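PDB 5H28: oxysterol-binding protein homolog 1 from Saccharomyces cerevisiae, which carries sterols and other lipids between membranes through the cytosol, this chain being its ankyrin-repeat domain, required for targeting to the nucleus-vacuole junction through NVJ1. Local coordinates for residues L24-F29 / T70-I75; I111-L116 / V138-Y143; Q149-A154 / E174-N179. One frame throughout, in Å; residues are numbered along the deposited sequence.

Contact 1. Residues L24-F29 / T70-I75; sequences LLKKQF and TTFLNI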
loop_
_atom_site.group_PDB
_atom_site.type_symbol
_atom_site.label_atom_id
_atom_site.label_comp_id
_atom_site.label_asym_id
_atom_site.label_seq_id
_atom_site.Cartn_x
_atom_site.Cartn_y
_atom_site.Cartn_z
ATOM N N LEU A 24 4.667 -23.443 22.447
ATOM C CA LEU A 24 3.498 -23.034 23.216
ATOM C C LEU A 24 2.279 -22.893 22.304
ATOM O O LEU A 24 1.194 -23.389 22.614
ATOM C CB LEU A 24 3.794 -21.707 23.925
ATOM C CG LEU A 24 2.717 -21.035 24.783
ATOM C CD1 LEU A 24 1.660 -20.420 23.891
ATOM C CD2 LEU A 24 2.111 -22.040 25.745
ATOM N N LEU A 25 2.462 -22.218 21.177
ATOM C CA LEU A 25 1.375 -22.024 20.223
ATOM C C LEU A 25 0.935 -23.359 19.629
ATOM O O LEU A 25 -0.257 -23.643 19.513
ATOM C CB LEU A 25 1.826 -21.082 19.102
ATOM C CG LEU A 25 1.690 -19.570 19.311
ATOM C CD1 LEU A 25 2.023 -19.164 20.736
ATOM C CD2 LEU A 25 2.581 -18.860 18.307
ATOM N N LYS A 26 1.912 -24.177 19.262
ATOM C CA LYS A 26 1.651 -25.476 18.661
ATOM C C LYS A 26 0.846 -26.413 19.562
ATOM O O LYS A 26 0.023 -27.184 19.073
ATOM C CB LYS A 26 2.987 -26.123 18.275
ATOM C CG LYS A 26 2.881 -27.368 17.409
ATOM C CD LYS A 26 4.261 -27.786 16.903
ATOM C CE LYS A 26 4.192 -29.016 16.010
ATOM N NZ LYS A 26 5.536 -29.398 15.486
ATOM N N LYS A 27 1.067 -26.342 20.871
ATOM C CA LYS A 27 0.364 -27.226 21.802
ATOM C C LYS A 27 -0.787 -26.620 22.602
ATOM O O LYS A 27 -1.741 -27.322 22.946
ATOM C CB LYS A 27 1.365 -27.851 22.783
ATOM C CG LYS A 27 2.447 -28.679 22.118
ATOM C CD LYS A 27 3.812 -28.041 22.278
ATOM C CE LYS A 27 4.817 -28.675 21.342
ATOM N NZ LYS A 27 4.379 -28.524 19.930
ATOM N N GLN A 28 -0.715 -25.328 22.902
ATOM C CA GLN A 28 -1.765 -24.706 23.701
ATOM C C GLN A 28 -2.733 -23.789 22.966
ATOM O O GLN A 28 -3.855 -23.576 23.428
ATOM C CB GLN A 28 -1.132 -23.980 24.889
ATOM C CG GLN A 28 -0.533 -24.945 25.905
ATOM C CD GLN A 28 0.171 -24.242 27.042
ATOM O OE1 GLN A 28 -0.320 -23.247 27.569
ATOM N NE2 GLN A 28 1.328 -24.766 27.437
ATOM N N PHE A 29 -2.321 -23.245 21.828
ATOM C CA PHE A 29 -3.221 -22.386 21.065
ATOM C C PHE A 29 -3.941 -23.213 20.010
ATOM O O PHE A 29 -3.748 -23.036 18.810
ATOM C CB PHE A 29 -2.453 -21.227 20.424
ATOM C CG PHE A 29 -2.253 -20.063 21.349
ATOM C CD1 PHE A 29 -1.477 -20.192 22.495
ATOM C CD2 PHE A 29 -2.883 -18.849 21.100
ATOM C CE1 PHE A 29 -1.333 -19.128 23.384
ATOM C CE2 PHE A 29 -2.744 -17.782 21.981
ATOM C CZ PHE A 29 -1.968 -17.922 23.124
ATOM N N THR A 70 3.375 -22.011 3.893
ATOM C CA THR A 70 2.435 -22.743 4.725
ATOM C C THR A 70 3.143 -23.011 6.052
ATOM O O THR A 70 4.332 -23.332 6.075
ATOM C CB THR A 70 2.041 -24.082 4.062
ATOM O OG1 THR A 70 1.179 -23.822 2.945
ATOM C CG2 THR A 70 1.333 -24.995 5.060
ATOM N N THR A 71 2.416 -22.867 7.157
ATOM C CA THR A 71 2.988 -23.087 8.485
ATOM C C THR A 71 2.005 -23.822 9.386
ATOM O O THR A 71 0.849 -24.013 9.022
ATOM C CB THR A 71 3.339 -21.754 9.169
ATOM O OG1 THR A 71 2.129 -21.077 9.533
ATOM C CG2 THR A 71 4.146 -20.867 8.234
ATOM N N PHE A 72 2.463 -24.217 10.572
ATOM C CA PHE A 72 1.614 -24.934 11.522
ATOM C C PHE A 72 0.553 -24.009 12.113
ATOM O O PHE A 72 -0.548 -24.447 12.459
ATOM C CB PHE A 72 2.462 -25.528 12.658
ATOM C CG PHE A 72 2.654 -24.599 13.835
ATOM C CD1 PHE A 72 1.624 -24.396 14.757
ATOM C CD2 PHE A 72 3.849 -23.914 14.012
ATOM C CE1 PHE A 72 1.781 -23.527 15.828
ATOM C CE2 PHE A 72 4.015 -23.039 15.086
ATOM C CZ PHE A 72 2.982 -22.846 15.993
ATOM N N LEU A 73 0.903 -22.731 12.235
ATOM C CA LEU A 73 0.003 -21.731 12.801
ATOM C C LEU A 73 -1.294 -21.658 12.006
ATOM O O LEU A 73 -2.359 -21.390 12.561
ATOM C CB LEU A 73 0.677 -20.354 12.810
ATOM C CG LEU A 73 -0.015 -19.295 13.675
ATOM C CD1 LEU A 73 0.162 -19.663 15.142
ATOM C CD2 LEU A 73 0.567 -17.917 13.401
ATOM N N ASN A 74 -1.191 -21.900 10.703
ATOM C CA ASN A 74 -2.339 -21.873 9.806
ATOM C C ASN A 74 -3.116 -20.566 9.837
ATOM O O ASN A 74 -4.346 -20.546 9.747
ATOM C CB ASN A 74 -3.270 -23.048 10.099
ATOM C CG ASN A 74 -2.666 -24.369 9.681
ATOM O OD1 ASN A 74 -2.088 -24.478 8.598
ATOM N ND2 ASN A 74 -2.797 -25.380 10.528
ATOM N N ILE A 75 -2.376 -19.475 9.966
ATOM C CA ILE A 75 -2.940 -18.136 9.977
ATOM C C ILE A 75 -1.848 -17.229 9.451
ATOM O O ILE A 75 -0.707 -17.306 9.906
ATOM C CB ILE A 75 -3.274 -17.634 11.399
ATOM C CG1 ILE A 75 -4.270 -18.564 12.084
ATOM C CG2 ILE A 75 -3.845 -16.224 11.318
ATOM C CD1 ILE A 75 -4.591 -18.151 13.509
#
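Lys26, which touches Phe72 from the last turn of helix 18-28, has its CA 7.1 Å from the CA of Leu73, the nearest backbone approach to the loop 70-75 that follows helix 54-64. The contact is helix-to-loop packing in an ankyrin domain, whose paired helices and linking loops are held together chiefly by apolar side chains; here no hydrogen bond joins the two segments. Phe72 makes the main approach. Its CG sits between the backbone N and the carbonyl carbon (chi1 89°), and this swings the ring onto the helix, where CE1 comes within 3.4 Å of Lys26 CA. Over one face lies Lys26 CB, 4.1 Å from the centroid of the Phe72 ring and 25° off its normal, a CH-pi contact displaced toward the rim. At the ring edge and close to its plane comes Leu25, whose CB is 3.8 Å from Phe72 CZ. A flat aromatic ring suits this place because it can receive the helix on both a face and an edge. Lysine suits its neighbouring place as well: the aliphatic root packs on the ring, while the chain, with CG anti to the backbone N (chi1 -169°) and extended beyond, carries the ammonium away from the loop at the exposed surface. Leu25 and Leu73 form the buried part of the contact, their branched ends meeting at a slant. Trp64 of helix 54-64 packs against both leucines and so ties the preceding helix into the cluster. The two methyls of Leu25 divide the work: CD1 rests 4.0 Å above the plane of the Phe29 ring, just beyond the end of its own helix, whereas CD2 of Leu25 reaches across to the loop and meets CD1 of Leu73 at 4.1 Å.

Contact 2. Residues I111-L116 / V138-Y143; sequences INDCVL and VKRSTY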
loop_
_atom_site.group_PDB
_atom_site.type_symbol
_atom_site.label_atom_id
_atom_site.label_comp_id
_atom_site.label_asym_id
_atom_site.label_seq_id
_atom_site.Cartn_x
_atom_site.Cartn_y
_atom_site.Cartn_z
ATOM N N ILE A 111 4.302 -4.053 4.375
ATOM C CA ILE A 111 4.007 -2.982 5.317
ATOM C C ILE A 111 3.198 -1.853 4.679
ATOM O O ILE A 111 3.362 -1.544 3.499
ATOM C CB ILE A 111 5.316 -2.381 5.915
ATOM C CG1 ILE A 111 4.995 -1.569 7.173
ATOM C CG2 ILE A 111 6.016 -1.492 4.888
ATOM C CD1 ILE A 111 4.527 -2.414 8.348
ATOM N N ASN A 112 2.293 -1.270 5.459
ATOM C CA ASN A 112 1.519 -0.124 4.999
ATOM C C ASN A 112 1.628 0.908 6.114
ATOM O O ASN A 112 0.874 0.859 7.090
ATOM C CB ASN A 112 0.044 -0.461 4.774
ATOM C CG ASN A 112 -0.741 0.740 4.276
ATOM O OD1 ASN A 112 -0.190 1.833 4.138
ATOM N ND2 ASN A 112 -2.027 0.550 4.009
ATOM N N ASP A 113 2.576 1.830 5.978
ATOM C CA ASP A 113 2.794 2.855 6.989
ATOM C C ASP A 113 1.814 4.022 6.908
ATOM O O ASP A 113 1.972 5.009 7.616
ATOM C CB ASP A 113 4.245 3.366 6.919
ATOM C CG ASP A 113 4.603 3.971 5.569
ATOM O OD1 ASP A 113 3.914 3.680 4.572
ATOM O OD2 ASP A 113 5.598 4.732 5.503
ATOM N N CYS A 114 0.791 3.899 6.067
ATOM C CA CYS A 114 -0.193 4.971 5.924
ATOM C C CYS A 114 -1.503 4.704 6.651
ATOM O O CYS A 114 -2.424 5.513 6.582
ATOM C CB CYS A 114 -0.486 5.231 4.447
ATOM S SG CYS A 114 0.897 5.956 3.558
ATOM N N VAL A 115 -1.596 3.575 7.341
ATOM C CA VAL A 115 -2.811 3.246 8.074
ATOM C C VAL A 115 -3.084 4.292 9.159
ATOM O O VAL A 115 -2.180 4.707 9.884
ATOM C CB VAL A 115 -2.700 1.849 8.727
ATOM C CG1 VAL A 115 -3.949 1.553 9.544
ATOM C CG2 VAL A 115 -2.517 0.783 7.650
ATOM N N LEU A 116 -4.340 4.720 9.266
ATOM C CA LEU A 116 -4.721 5.706 10.273
ATOM C C LEU A 116 -5.438 4.999 11.416
ATOM O O LEU A 116 -6.228 4.086 11.177
ATOM C CB LEU A 116 -5.667 6.751 9.664
ATOM C CG LEU A 116 -5.163 7.500 8.432
ATOM C CD1 LEU A 116 -6.263 8.397 7.880
ATOM C CD2 LEU A 116 -3.943 8.309 8.803
ATOM N N VAL A 138 12.374 9.714 6.269
ATOM C CA VAL A 138 13.375 9.448 5.249
ATOM C C VAL A 138 13.102 8.115 4.561
ATOM O O VAL A 138 13.196 8.017 3.338
ATOM C CB VAL A 138 14.798 9.454 5.849
ATOM C CG1 VAL A 138 15.822 9.083 4.785
ATOM C CG2 VAL A 138 15.111 10.836 6.410
ATOM N N LYS A 139 12.749 7.090 5.334
ATOM C CA LYS A 139 12.458 5.791 4.735
ATOM C C LYS A 139 11.245 5.891 3.817
ATOM O O LYS A 139 11.218 5.298 2.738
ATOM C CB LYS A 139 12.221 4.732 5.815
ATOM C CG LYS A 139 13.507 4.174 6.406
ATOM C CD LYS A 139 13.219 3.057 7.389
ATOM C CE LYS A 139 14.491 2.344 7.808
ATOM N NZ LYS A 139 15.145 1.659 6.651
ATOM N N ARG A 140 10.240 6.652 4.232
ATOM C CA ARG A 140 9.065 6.812 3.389
ATOM C C ARG A 140 9.420 7.551 2.102
ATOM O O ARG A 140 8.974 7.163 1.018
ATOM C CB ARG A 140 7.955 7.577 4.112
ATOM C CG ARG A 140 6.811 7.942 3.168
ATOM C CD ARG A 140 5.618 8.539 3.880
ATOM N NE ARG A 140 4.914 7.552 4.688
ATOM C CZ ARG A 140 3.792 7.805 5.352
ATOM N NH1 ARG A 140 3.214 6.854 6.068
ATOM N NH2 ARG A 140 3.247 9.012 5.294
ATOM N N SER A 141 10.225 8.606 2.212
ATOM C CA SER A 141 10.593 9.378 1.029
ATOM C C SER A 141 11.364 8.519 0.034
ATOM O O SER A 141 11.172 8.640 -1.179
ATOM C CB SER A 141 11.403 10.626 1.415
ATOM O OG SER A 141 12.643 10.298 2.013
ATOM N N THR A 142 12.215 7.635 0.543
ATOM C CA THR A 142 12.986 6.756 -0.322
ATOM C C THR A 142 12.038 5.796 -1.033
ATOM O O THR A 142 12.144 5.583 -2.243
ATOM C CB THR A 142 14.032 5.957 0.484
ATOM O OG1 THR A 142 14.999 6.863 1.033
ATOM C CG2 THR A 142 14.743 4.952 -0.405
ATOM N N TYR A 143 11.098 5.229 -0.284
ATOM C CA TYR A 143 10.134 4.300 -0.863
ATOM C C TYR A 143 9.281 4.990 -1.926
ATOM O O TYR A 143 8.992 4.412 -2.973
ATOM C CB TYR A 143 9.214 3.724 0.217
ATOM C CG TYR A 143 8.135 2.835 -0.355
ATOM C CD1 TYR A 143 8.425 1.537 -0.774
ATOM C CD2 TYR A 143 6.837 3.310 -0.529
ATOM C CE1 TYR A 143 7.448 0.735 -1.352
ATOM C CE2 TYR A 143 5.852 2.518 -1.108
ATOM C CZ TYR A 143 6.165 1.230 -1.518
ATOM O OH TYR A 143 5.202 0.438 -2.097
#
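Asp113 and Arg140 meet with carboxylate and guanidinium planes almost perpendicular, 87° apart. Arg140 NE donates to Asp113 OD2 at 3.0 Å and 157°, a salt bridge with OD2 in the guanidinium plane, while NE meets the carboxylate from above, 55° out of its plane. The bend of the Arg140 chain about CG-CD turns the flat group so that the backbone O of Asp113 lies at its edge, near NH1 but at an angle too poor for a hydrogen bond, and Cys114 SG covers one face, 3.5 Å from NH1 of Arg140. Sulfur, large and weakly polar, packs readily on that flat cation. Each charged group has a second partner: Asp113 OD1 forms a salt bridge with Arg171, and Arg140 NH2 is bonded to Gln122. Two arginines probably favour the ionised form of the buried carboxylate. A leucine in place of Arg140 would probably leave Asp113 OD2 without its charged mate and the carboxylate freer to rotate. The loop presents its groups from a type I turn, Asn112 to Val115, in which Asn112 OD1 accepts from Cys114 N at 3.0 Å: an Asx turn at the end of the second predicted ankyrin repeat, clamped to the long helix 130-156.

Contact 3. Residues Q149-A154 / E174-N179; sequences QEFRTA and ELLDIN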
loop_
_atom_site.group_PDB
_atom_site.type_symbol
_atom_site.label_atom_id
_atom_site.label_comp_id
_atom_site.label_asym_id
_atom_site.label_seq_id
_atom_site.Cartn_x
_atom_site.Cartn_y
_atom_site.Cartn_z
ATOM N N GLN A 149 9.566 5.305 -9.590
ATOM C CA GLN A 149 10.412 4.695 -10.599
ATOM C C GLN A 149 9.792 3.371 -11.045
ATOM O O GLN A 149 9.709 3.093 -12.240
ATOM C CB GLN A 149 11.813 4.450 -10.032
ATOM C CG GLN A 149 12.727 3.654 -10.948
ATOM C CD GLN A 149 14.025 4.377 -11.239
ATOM O OE1 GLN A 149 14.841 4.599 -10.346
ATOM N NE2 GLN A 149 14.219 4.756 -12.498
ATOM N N GLU A 150 9.345 2.565 -10.085
ATOM C CA GLU A 150 8.740 1.275 -10.411
ATOM C C GLU A 150 7.538 1.460 -11.333
ATOM O O GLU A 150 7.356 0.717 -12.298
ATOM C CB GLU A 150 8.298 0.545 -9.140
ATOM C CG GLU A 150 7.843 -0.881 -9.412
ATOM C CD GLU A 150 7.471 -1.665 -8.160
ATOM O OE1 GLU A 150 7.226 -2.886 -8.283
ATOM O OE2 GLU A 150 7.420 -1.072 -7.064
ATOM N N PHE A 151 6.718 2.460 -11.029
ATOM C CA PHE A 151 5.539 2.744 -11.833
ATOM C C PHE A 151 5.953 3.147 -13.252
ATOM O O PHE A 151 5.375 2.658 -14.231
ATOM C CB PHE A 151 4.711 3.846 -11.157
ATOM C CG PHE A 151 3.370 4.091 -11.791
ATOM C CD1 PHE A 151 2.473 3.045 -12.005
ATOM C CD2 PHE A 151 2.982 5.381 -12.136
ATOM C CE1 PHE A 151 1.206 3.287 -12.553
ATOM C CE2 PHE A 151 1.718 5.634 -12.685
ATOM C CZ PHE A 151 0.829 4.587 -12.895
ATOM N N ARG A 152 6.964 4.013 -13.367
ATOM C CA ARG A 152 7.449 4.446 -14.683
ATOM C C ARG A 152 7.970 3.263 -15.488
ATOM O O ARG A 152 7.724 3.163 -16.690
ATOM C CB ARG A 152 8.582 5.473 -14.553
ATOM C CG ARG A 152 8.178 6.831 -13.976
ATOM C CD ARG A 152 9.227 7.898 -14.302
ATOM N NE ARG A 152 10.560 7.579 -13.782
ATOM C CZ ARG A 152 10.962 7.786 -12.529
ATOM N NH1 ARG A 152 12.196 7.460 -12.171
ATOM N NH2 ARG A 152 10.143 8.318 -11.632
ATOM N N THR A 153 8.700 2.372 -14.828
ATOM C CA THR A 153 9.242 1.206 -15.511
ATOM C C THR A 153 8.103 0.356 -16.053
ATOM O O THR A 153 8.112 -0.045 -17.221
ATOM C CB THR A 153 10.093 0.353 -14.558
ATOM O OG1 THR A 153 11.219 1.120 -14.118
ATOM C CG2 THR A 153 10.590 -0.906 -15.261
ATOM N N ALA A 154 7.112 0.105 -15.203
ATOM C CA ALA A 154 5.974 -0.713 -15.584
ATOM C C ALA A 154 5.139 -0.107 -16.708
ATOM O O ALA A 154 4.770 -0.819 -17.648
ATOM C CB ALA A 154 5.101 -0.992 -14.370
ATOM N N GLU A 174 -1.940 5.268 -1.235
ATOM C CA GLU A 174 -1.710 6.607 -0.700
ATOM C C GLU A 174 -0.334 7.191 -1.012
ATOM O O GLU A 174 -0.149 8.407 -0.942
ATOM C CB GLU A 174 -1.914 6.615 0.819
ATOM C CG GLU A 174 -3.223 7.241 1.281
ATOM C CD GLU A 174 -4.445 6.501 0.775
ATOM O OE1 GLU A 174 -4.604 5.309 1.115
ATOM O OE2 GLU A 174 -5.247 7.113 0.037
ATOM N N LEU A 175 0.634 6.344 -1.354
ATOM C CA LEU A 175 1.979 6.842 -1.640
ATOM C C LEU A 175 2.319 7.006 -3.116
ATOM O O LEU A 175 3.389 7.510 -3.458
ATOM C CB LEU A 175 3.025 5.961 -0.954
ATOM C CG LEU A 175 2.973 6.038 0.576
ATOM C CD1 LEU A 175 4.138 5.267 1.161
ATOM C CD2 LEU A 175 3.018 7.493 1.030
ATOM N N LEU A 176 1.416 6.567 -3.984
ATOM C CA LEU A 176 1.601 6.716 -5.422
ATOM C C LEU A 176 0.306 7.293 -5.972
ATOM O O LEU A 176 -0.720 6.616 -6.008
ATOM C CB LEU A 176 1.893 5.372 -6.098
ATOM C CG LEU A 176 1.975 5.452 -7.631
ATOM C CD1 LEU A 176 3.123 6.371 -8.042
ATOM C CD2 LEU A 176 2.180 4.065 -8.216
ATOM N N ASP A 177 0.353 8.556 -6.378
ATOM C CA ASP A 177 -0.820 9.228 -6.919
ATOM C C ASP A 177 -0.791 9.164 -8.440
ATOM O O ASP A 177 0.033 9.814 -9.084
ATOM C CB ASP A 177 -0.844 10.685 -6.449
ATOM C CG ASP A 177 -2.074 11.436 -6.920
ATOM O OD1 ASP A 177 -2.978 10.815 -7.519
ATOM O OD2 ASP A 177 -2.136 12.660 -6.683
ATOM N N ILE A 178 -1.699 8.376 -9.003
ATOM C CA ILE A 178 -1.779 8.211 -10.448
ATOM C C ILE A 178 -2.043 9.556 -11.128
ATOM O O ILE A 178 -1.703 9.748 -12.293
ATOM C CB ILE A 178 -2.888 7.183 -10.819
ATOM C CG1 ILE A 178 -2.777 6.792 -12.293
ATOM C CG2 ILE A 178 -4.265 7.754 -10.507
ATOM C CD1 ILE A 178 -3.694 5.650 -12.681
ATOM N N ASN A 179 -2.630 10.493 -10.388
ATOM C CA ASN A 179 -2.928 11.816 -10.928
ATOM C C ASN A 179 -1.896 12.881 -10.587
ATOM O O ASN A 179 -2.040 14.039 -10.977
ATOM C CB ASN A 179 -4.306 12.271 -10.450
ATOM C CG ASN A 179 -5.415 11.448 -11.051
ATOM O OD1 ASN A 179 -5.522 11.338 -12.271
ATOM N ND2 ASN A 179 -6.249 10.857 -10.201
#
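Phe151 and Leu176 form the close-packed half of this contact, where helix 130-156 faces the chain just after the short helix 172-175. Their side chains cross at about a right angle, and the methyl CD2 of Leu176 settles over one face of the ring, 4.1 Å from the Phe151 centroid and 26° off the ring normal, a CH-pi contact. The methyl is nearest the root of the ring, with Leu176 CD2 3.8 Å from Phe151 CG and 3.9 Å from its CB. With CG anti to the backbone N (chi1 -172°), the phenylalanine extends from the helix toward the loop. Other residues complete its burial: Phe155 meets it edge-to-face, and Leu163 of helix 160-167 and Val189 of helix 189-196 pack on it as well. Phenylalanine suits a spot where several helices converge, since one broad ring can touch them all.

The looser half lies at the far end of the ring. Ile178 brings its CG1 only to 4.3 Å from Phe151 CZ, at an oblique angle and with less of its surface covered than Leu176, before it too rests on Val189. Between the two aliphatic residues, Asp177 points away from the helix at the exposed surface, a fitting place for a carboxylate; its OD1 accepts from the backbone N of Asn179 at 2.9 Å and 150°, an Asx turn that bends the chain there. Asn179 is buried, and its amide is bonded to the backbone of Gly209 and Asp211, which links this turn to the chain beyond helix 199-207. No hydrogen bond crosses between the segments. The chemistry therefore implies a joint held by dispersion and the fit of methyl against ring, with the polar bonds of the loop made within it or to other parts of the repeat domain.

Overall arrangement
The three contacts follow one another along the chain and along an elongated, largely helical body. Contact 1 lies near the N-terminal end, its centre about 30 Å from that of contact 2 and about 38 Å from that of contact 3, with nearest atoms about 15 Å and 23 Å away, so it touches neither. Contacts 2 and 3 share helix 130-156, and their centres are about 14 Å apart. They meet at Leu175, whose CG lies 3.6 Å from Cys114 SG and whose CD1 lies 3.7 Å from Tyr143 CD2. The lipid-binding OSBP-related domain belongs to another part of the protein; these contacts join pieces of the ankyrin domain that interacts with NVJ1.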